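Long-range contact in Sca-family protein (Rickettsia rickettsii, PDB 4LQ8), which is a cytoplasmic rickettsial antigen of the Sca family, crystallised here as its N-terminal head domain and probably involved in cell adhesion: residues W171-T183 with L193-P205. Sequence-based numbering, arbitrary orientation.
Sequences WENHVSASDLRAT and LCTLNETTVKTKP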
ATOM      1  N   TRP A 171     -17.386  10.535   2.203  1.00 34.12           N
ATOM      2  CA  TRP A 171     -17.343  10.948   0.802  1.00 32.46           C
ATOM      3  C   TRP A 171     -18.655  11.617   0.447  1.00 37.51           C
ATOM      4  O   TRP A 171     -19.729  11.094   0.758  1.00 36.14           O
ATOM      5  CB  TRP A 171     -17.161   9.750  -0.136  1.00 28.97           C
ATOM      6  CG  TRP A 171     -15.827   9.077  -0.040  1.00 28.44           C
ATOM      7  CD1 TRP A 171     -15.567   7.854   0.493  1.00 30.35           C
ATOM      8  CD2 TRP A 171     -14.576   9.568  -0.556  1.00 27.30           C
ATOM      9  NE1 TRP A 171     -14.233   7.558   0.365  1.00 28.47           N
ATOM     10  CE2 TRP A 171     -13.605   8.576  -0.306  1.00 29.49           C
ATOM     11  CE3 TRP A 171     -14.178  10.764  -1.189  1.00 27.85           C
ATOM     12  CZ2 TRP A 171     -12.252   8.752  -0.632  1.00 27.46           C
ATOM     13  CZ3 TRP A 171     -12.842  10.922  -1.533  1.00 27.95           C
ATOM     14  CH2 TRP A 171     -11.900   9.920  -1.267  1.00 27.53           C
ATOM     15  N   GLU A 172     -18.562  12.762  -0.238  1.00 34.86           N
ATOM     16  CA  GLU A 172     -19.721  13.489  -0.726  1.00 35.56           C
ATOM     17  C   GLU A 172     -19.704  13.414  -2.233  1.00 38.54           C
ATOM     18  O   GLU A 172     -18.657  13.639  -2.856  1.00 37.51           O
ATOM     19  CB  GLU A 172     -19.707  14.944  -0.250  1.00 38.23           C
ATOM     20  CG  GLU A 172     -20.028  15.099   1.228  1.00 53.83           C
ATOM     21  CD  GLU A 172     -20.492  16.488   1.608  1.00 92.37           C
ATOM     22  OE1 GLU A 172     -21.719  16.678   1.775  1.00 95.55           O
ATOM     23  OE2 GLU A 172     -19.634  17.394   1.718  1.00 94.98           O
ATOM     24  N   ASN A 173     -20.829  12.975  -2.805  1.00 35.50           N
ATOM     25  CA  ASN A 173     -21.025  12.856  -4.243  1.00 34.40           C
ATOM     26  C   ASN A 173     -20.937  14.253  -4.838  1.00 37.24           C
ATOM     27  O   ASN A 173     -21.474  15.203  -4.254  1.00 35.29           O
ATOM     28  CB  ASN A 173     -22.407  12.271  -4.550  1.00 36.63           C
ATOM     29  CG  ASN A 173     -22.623  10.885  -4.006  1.00 56.97           C
ATOM     30  OD1 ASN A 173     -21.952   9.931  -4.396  1.00 43.21           O
ATOM     31  ND2 ASN A 173     -23.599  10.740  -3.124  1.00 55.81           N
ATOM     32  N   HIS A 174     -20.231  14.376  -5.979  1.00 34.99           N
ATOM     33  CA  HIS A 174     -20.096  15.639  -6.692  1.00 36.52           C
ATOM     34  C   HIS A 174     -21.473  16.079  -7.194  1.00 44.62           C
ATOM     35  O   HIS A 174     -22.302  15.240  -7.565  1.00 45.41           O
ATOM     36  CB  HIS A 174     -19.097  15.523  -7.843  1.00 36.28           C
ATOM     37  CG  HIS A 174     -18.530  16.832  -8.288  1.00 39.80           C
ATOM     38  ND1 HIS A 174     -19.252  17.696  -9.109  1.00 42.37           N
ATOM     39  CD2 HIS A 174     -17.306  17.364  -8.059  1.00 40.32           C
ATOM     40  CE1 HIS A 174     -18.451  18.726  -9.332  1.00 41.53           C
ATOM     41  NE2 HIS A 174     -17.272  18.575  -8.717  1.00 41.06           N
ATOM     42  N   VAL A 175     -21.718  17.390  -7.165  1.00 42.16           N
ATOM     43  CA  VAL A 175     -22.980  18.005  -7.529  1.00 42.32           C
ATOM     44  C   VAL A 175     -23.296  17.878  -9.039  1.00 45.59           C
ATOM     45  O   VAL A 175     -24.467  17.759  -9.392  1.00 45.46           O
ATOM     46  CB  VAL A 175     -23.021  19.478  -7.011  1.00 47.90           C
ATOM     47  CG1 VAL A 175     -22.043  20.386  -7.765  1.00 47.86           C
ATOM     48  CG2 VAL A 175     -24.439  20.055  -7.039  1.00 49.06           C
ATOM     49  N   SER A 176     -22.271  17.917  -9.914  1.00 42.52           N
ATOM     50  CA  SER A 176     -22.474  17.894 -11.370  1.00 42.55           C
ATOM     51  C   SER A 176     -21.688  16.803 -12.119  1.00 47.52           C
ATOM     52  O   SER A 176     -22.030  16.497 -13.256  1.00 48.93           O
ATOM     53  CB  SER A 176     -22.182  19.268 -11.971  1.00 44.72           C
ATOM     54  OG  SER A 176     -20.805  19.587 -11.874  1.00 48.04           O
ATOM     55  N   ALA A 177     -20.635  16.244 -11.515  1.00 43.32           N
ATOM     56  CA  ALA A 177     -19.835  15.195 -12.158  1.00 42.50           C
ATOM     57  C   ALA A 177     -20.170  13.854 -11.522  1.00 46.78           C
ATOM     58  O   ALA A 177     -19.813  13.619 -10.372  1.00 46.10           O
ATOM     59  CB  ALA A 177     -18.349  15.498 -12.019  1.00 42.35           C
ATOM     60  N   SER A 178     -20.866  12.982 -12.268  1.00 44.70           N
ATOM     61  CA  SER A 178     -21.324  11.656 -11.820  1.00 45.11           C
ATOM     62  C   SER A 178     -20.203  10.669 -11.408  1.00 46.63           C
ATOM     63  O   SER A 178     -20.456   9.765 -10.615  1.00 47.26           O
ATOM     64  CB  SER A 178     -22.212  11.019 -12.885  1.00 50.41           C
ATOM     65  OG  SER A 178     -21.492  10.828 -14.091  1.00 58.53           O
ATOM     66  N   ASP A 179     -18.988  10.839 -11.942  1.00 39.73           N
ATOM     67  CA  ASP A 179     -17.842   9.966 -11.648  1.00 36.96           C
ATOM     68  C   ASP A 179     -16.986  10.480 -10.475  1.00 36.04           C
ATOM     69  O   ASP A 179     -15.944   9.904 -10.190  1.00 34.92           O
ATOM     70  CB  ASP A 179     -16.975   9.820 -12.920  1.00 38.57           C
ATOM     71  CG  ASP A 179     -16.426  11.120 -13.524  1.00 46.29           C
ATOM     72  OD1 ASP A 179     -16.954  12.197 -13.205  1.00 47.58           O
ATOM     73  OD2 ASP A 179     -15.473  11.048 -14.325  1.00 55.40           O
ATOM     74  N   LEU A 180     -17.399  11.567  -9.814  1.00 31.09           N
ATOM     75  CA  LEU A 180     -16.582  12.131  -8.730  1.00 29.46           C
ATOM     76  C   LEU A 180     -17.240  12.154  -7.388  1.00 33.48           C
ATOM     77  O   LEU A 180     -18.465  12.331  -7.279  1.00 33.37           O
ATOM     78  CB  LEU A 180     -16.092  13.562  -9.059  1.00 29.17           C
ATOM     79  CG  LEU A 180     -15.348  13.792 -10.399  1.00 34.93           C
ATOM     80  CD1 LEU A 180     -15.093  15.298 -10.633  1.00 36.00           C
ATOM     81  CD2 LEU A 180     -14.001  13.036 -10.447  1.00 35.75           C
ATOM     82  N   ARG A 181     -16.395  11.987  -6.348  1.00 28.11           N
ATOM     83  CA  ARG A 181     -16.722  12.168  -4.942  1.00 27.34           C
ATOM     84  C   ARG A 181     -15.534  12.897  -4.358  1.00 30.11           C
ATOM     85  O   ARG A 181     -14.424  12.804  -4.882  1.00 29.16           O
ATOM     86  CB  ARG A 181     -16.955  10.866  -4.172  1.00 26.99           C
ATOM     87  CG  ARG A 181     -18.262  10.143  -4.442  1.00 33.96           C
ATOM     88  CD  ARG A 181     -17.966   8.688  -4.164  1.00 41.40           C
ATOM     89  NE  ARG A 181     -18.660   8.186  -3.006  1.00 40.24           N
ATOM     90  CZ  ARG A 181     -18.265   7.176  -2.243  1.00 44.45           C
ATOM     91  NH1 ARG A 181     -17.094   6.580  -2.462  1.00 28.95           N
ATOM     92  NH2 ARG A 181     -19.003   6.790  -1.223  1.00 35.52           N
ATOM     93  N   ALA A 182     -15.764  13.630  -3.279  1.00 28.26           N
ATOM     94  CA  ALA A 182     -14.724  14.392  -2.620  1.00 28.46           C
ATOM     95  C   ALA A 182     -14.944  14.377  -1.135  1.00 33.63           C
ATOM     96  O   ALA A 182     -16.078  14.195  -0.683  1.00 34.26           O
ATOM     97  CB  ALA A 182     -14.713  15.827  -3.136  1.00 29.58           C
ATOM     98  N   THR A 183     -13.864  14.537  -0.371  1.00 29.97           N
ATOM     99  CA  THR A 183     -13.930  14.643   1.087  1.00 31.13           C
ATOM    100  C   THR A 183     -12.955  15.707   1.571  1.00 37.19           C
ATOM    101  O   THR A 183     -11.780  15.688   1.205  1.00 37.20           O
ATOM    102  CB  THR A 183     -13.804  13.277   1.808  1.00 37.76           C
ATOM    103  OG1 THR A 183     -14.174  13.439   3.176  1.00 38.30           O
ATOM    104  CG2 THR A 183     -12.410  12.650   1.704  1.00 32.80           C
ATOM    105  N   LEU A 193      -6.956  20.414   5.920  1.00 36.89           N
ATOM    106  CA  LEU A 193      -5.610  19.887   5.696  1.00 36.84           C
ATOM    107  C   LEU A 193      -5.445  19.690   4.186  1.00 40.12           C
ATOM    108  O   LEU A 193      -4.395  20.033   3.632  1.00 39.98           O
ATOM    109  CB  LEU A 193      -5.424  18.535   6.419  1.00 36.34           C
ATOM    110  CG  LEU A 193      -4.607  18.539   7.703  1.00 41.98           C
ATOM    111  CD1 LEU A 193      -5.356  19.179   8.803  1.00 44.16           C
ATOM    112  CD2 LEU A 193      -4.301  17.144   8.148  1.00 43.66           C
ATOM    113  N   CYS A 194      -6.511  19.165   3.530  1.00 34.50           N
ATOM    114  CA  CYS A 194      -6.608  18.892   2.090  1.00 34.01           C
ATOM    115  C   CYS A 194      -8.032  18.437   1.780  1.00 37.32           C
ATOM    116  O   CYS A 194      -8.801  18.131   2.694  1.00 36.58           O
ATOM    117  CB  CYS A 194      -5.606  17.811   1.688  1.00 34.22           C
ATOM    118  SG  CYS A 194      -6.091  16.154   2.222  1.00 37.48           S
ATOM    119  N   THR A 195      -8.363  18.344   0.488  1.00 32.85           N
ATOM    120  CA  THR A 195      -9.604  17.767   0.011  1.00 31.43           C
ATOM    121  C   THR A 195      -9.177  16.612  -0.885  1.00 33.45           C
ATOM    122  O   THR A 195      -8.263  16.776  -1.692  1.00 33.29           O
ATOM    123  CB  THR A 195     -10.536  18.791  -0.663  1.00 38.69           C
ATOM    124  OG1 THR A 195     -10.766  19.865   0.247  1.00 37.08           O
ATOM    125  CG2 THR A 195     -11.891  18.179  -1.055  1.00 33.42           C
ATOM    126  N   LEU A 196      -9.764  15.421  -0.682  1.00 28.16           N
ATOM    127  CA  LEU A 196      -9.390  14.256  -1.483  1.00 27.03           C
ATOM    128  C   LEU A 196     -10.403  14.074  -2.598  1.00 31.45           C
ATOM    129  O   LEU A 196     -11.604  14.159  -2.352  1.00 30.25           O
ATOM    130  CB  LEU A 196      -9.308  12.978  -0.622  1.00 26.38           C
ATOM    131  CG  LEU A 196      -8.272  12.992   0.528  1.00 30.08           C
ATOM    132  CD1 LEU A 196      -8.524  11.842   1.467  1.00 29.45           C
ATOM    133  CD2 LEU A 196      -6.846  12.934  -0.018  1.00 31.48           C
ATOM    134  N   ASN A 197      -9.914  13.897  -3.832  1.00 27.59           N
ATOM    135  CA  ASN A 197     -10.757  13.671  -5.000  1.00 28.05           C
ATOM    136  C   ASN A 197     -10.741  12.189  -5.368  1.00 30.70           C
ATOM    137  O   ASN A 197      -9.679  11.630  -5.571  1.00 29.45           O
ATOM    138  CB  ASN A 197     -10.276  14.504  -6.200  1.00 31.13           C
ATOM    139  CG  ASN A 197     -11.195  14.410  -7.389  1.00 52.44           C
ATOM    140  OD1 ASN A 197     -12.341  14.888  -7.360  1.00 45.42           O
ATOM    141  ND2 ASN A 197     -10.745  13.701  -8.424  1.00 49.34           N
ATOM    142  N   GLU A 198     -11.911  11.571  -5.457  1.00 28.63           N
ATOM    143  CA  GLU A 198     -12.059  10.174  -5.857  1.00 27.95           C
ATOM    144  C   GLU A 198     -12.738  10.160  -7.241  1.00 31.93           C
ATOM    145  O   GLU A 198     -13.878  10.608  -7.370  1.00 30.71           O
ATOM    146  CB  GLU A 198     -12.911   9.414  -4.829  1.00 28.31           C
ATOM    147  CG  GLU A 198     -13.083   7.936  -5.129  1.00 30.63           C
ATOM    148  CD  GLU A 198     -14.347   7.355  -4.531  1.00 27.41           C
ATOM    149  OE1 GLU A 198     -15.445   7.758  -4.979  1.00 25.23           O
ATOM    150  OE2 GLU A 198     -14.251   6.512  -3.614  1.00 28.73           O
ATOM    151  N   THR A 199     -12.037   9.620  -8.255  1.00 27.52           N
ATOM    152  CA  THR A 199     -12.565   9.485  -9.612  1.00 26.92           C
ATOM    153  C   THR A 199     -12.904   8.027  -9.822  1.00 30.04           C
ATOM    154  O   THR A 199     -12.022   7.178  -9.687  1.00 28.28           O
ATOM    155  CB  THR A 199     -11.541   9.967 -10.673  1.00 27.15           C
ATOM    156  OG1 THR A 199     -11.144  11.297 -10.353  1.00 33.22           O
ATOM    157  CG2 THR A 199     -12.114   9.934 -12.114  1.00 23.82           C
ATOM    158  N   THR A 200     -14.173   7.731 -10.140  1.00 26.00           N
ATOM    159  CA  THR A 200     -14.589   6.363 -10.447  1.00 25.97           C
ATOM    160  C   THR A 200     -14.575   6.237 -11.993  1.00 31.03           C
ATOM    161  O   THR A 200     -15.120   7.089 -12.678  1.00 30.65           O
ATOM    162  CB  THR A 200     -15.960   6.057  -9.833  1.00 31.03           C
ATOM    163  OG1 THR A 200     -15.824   6.038  -8.425  1.00 28.34           O
ATOM    164  CG2 THR A 200     -16.526   4.713 -10.279  1.00 32.55           C
ATOM    165  N   VAL A 201     -13.918   5.196 -12.527  1.00 27.85           N
ATOM    166  CA  VAL A 201     -13.876   4.956 -13.961  1.00 27.99           C
ATOM    167  C   VAL A 201     -14.811   3.772 -14.220  1.00 31.78           C
ATOM    168  O   VAL A 201     -14.563   2.673 -13.728  1.00 32.39           O
ATOM    169  CB  VAL A 201     -12.426   4.704 -14.469  1.00 31.43           C
ATOM    170  CG1 VAL A 201     -12.402   4.506 -15.988  1.00 30.69           C
ATOM    171  CG2 VAL A 201     -11.495   5.850 -14.069  1.00 30.58           C
ATOM    172  N   LYS A 202     -15.899   4.011 -14.957  1.00 28.31           N
ATOM    173  CA  LYS A 202     -16.952   3.034 -15.262  1.00 29.22           C
ATOM    174  C   LYS A 202     -17.055   2.804 -16.761  1.00 34.83           C
ATOM    175  O   LYS A 202     -17.867   1.986 -17.185  1.00 36.74           O
ATOM    176  CB  LYS A 202     -18.326   3.590 -14.802  1.00 32.28           C
ATOM    177  CG  LYS A 202     -18.571   3.600 -13.305  1.00 50.28           C
ATOM    178  CD  LYS A 202     -20.026   3.962 -12.989  1.00 65.70           C
ATOM    179  CE  LYS A 202     -20.264   5.445 -12.759  1.00 78.07           C
ATOM    180  NZ  LYS A 202     -19.864   5.877 -11.387  1.00 84.69           N
ATOM    181  N   THR A 203     -16.321   3.577 -17.568  1.00 30.04           N
ATOM    182  CA  THR A 203     -16.438   3.510 -19.032  1.00 31.89           C
ATOM    183  C   THR A 203     -15.162   3.065 -19.751  1.00 33.73           C
ATOM    184  O   THR A 203     -15.049   3.235 -20.965  1.00 32.09           O
ATOM    185  CB  THR A 203     -16.954   4.847 -19.597  1.00 39.96           C
ATOM    186  OG1 THR A 203     -15.993   5.859 -19.306  1.00 38.70           O
ATOM    187  CG2 THR A 203     -18.331   5.229 -19.052  1.00 36.45           C
ATOM    188  N   LYS A 204     -14.211   2.490 -19.015  1.00 30.03           N
ATOM    189  CA  LYS A 204     -12.983   1.998 -19.622  1.00 28.59           C
ATOM    190  C   LYS A 204     -12.749   0.526 -19.199  1.00 29.06           C
ATOM    191  O   LYS A 204     -11.828   0.235 -18.422  1.00 26.97           O
ATOM    192  CB  LYS A 204     -11.793   2.928 -19.290  1.00 30.10           C
ATOM    193  CG  LYS A 204     -10.606   2.693 -20.193  1.00 39.28           C
ATOM    194  CD  LYS A 204      -9.456   3.661 -19.955  1.00 39.26           C
ATOM    195  CE  LYS A 204      -8.235   3.095 -20.650  1.00 33.64           C
ATOM    196  NZ  LYS A 204      -7.138   4.085 -20.725  1.00 42.07           N
ATOM    197  N   PRO A 205     -13.590  -0.432 -19.661  1.00 24.34           N
ATOM    198  CA  PRO A 205     -13.362  -1.838 -19.242  1.00 23.17           C
ATOM    199  C   PRO A 205     -12.035  -2.366 -19.806  1.00 28.53           C
ATOM    200  O   PRO A 205     -11.556  -1.935 -20.876  1.00 27.08           O
ATOM    201  CB  PRO A 205     -14.551  -2.592 -19.856  1.00 24.94           C
ATOM    202  CG  PRO A 205     -14.983  -1.743 -21.028  1.00 29.28           C
ATOM    203  CD  PRO A 205     -14.729  -0.323 -20.601  1.00 25.09           C
TER
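Arg181 and Glu198 face each other as an antiparallel hydrogen-bonded pair, Arg181 N giving to Glu198 O at 3.0 Å and Glu198 N to Arg181 O at 2.9 Å. Two residues along, past the non-hydrogen-bonded pair Ala182-Asn197, Thr183 and Leu196 repeat the double link. These four bonds lace strand 180-186 to strand 192-201 as a beta hairpin within an antiparallel sheet. At the other end Thr200 N reaches Asp179 O at 2.8 Å, nearly straight (174° at the hydrogen) and in the carbonyl plane, extending the ladder to the turn that leads into strand 180-186.

Both charged side chains leave the same face and run side by side. With CG of Glu198 anti to its backbone N (chi1 -178°), the extended chain carries the carboxylate to Arg181, where NH1 makes a weak, bent bond to OE2 of 3.1 Å within a salt bridge. Glu198 OE2 also forms a salt bridge with Arg222 NH1 of strand 215-224, so the carboxylate of the buried Glu198 has two arginine partners.

Trp171 packs on the same face. Its six-membered ring receives Glu198 CB over one face in a CH-pi contact (3.9 Å to the centroid), Thr183 CG2 lies over the opposite face near the rim, and Trp171 CB sits over the centre of the Arg181 guanidinium. Indole NE1 bonds to Asp32, and Thr183 OG1 to the carbonyl of Gln170. On the other face of the sheet, Leu180 CD2 packs against Thr199 CB at 3.9 Å.

With two arginines beside it, though the Arg181 bond is weak, Glu198 is probably ionised despite its burial, and the Arg222 salt bridge links the hairpin to the next strand.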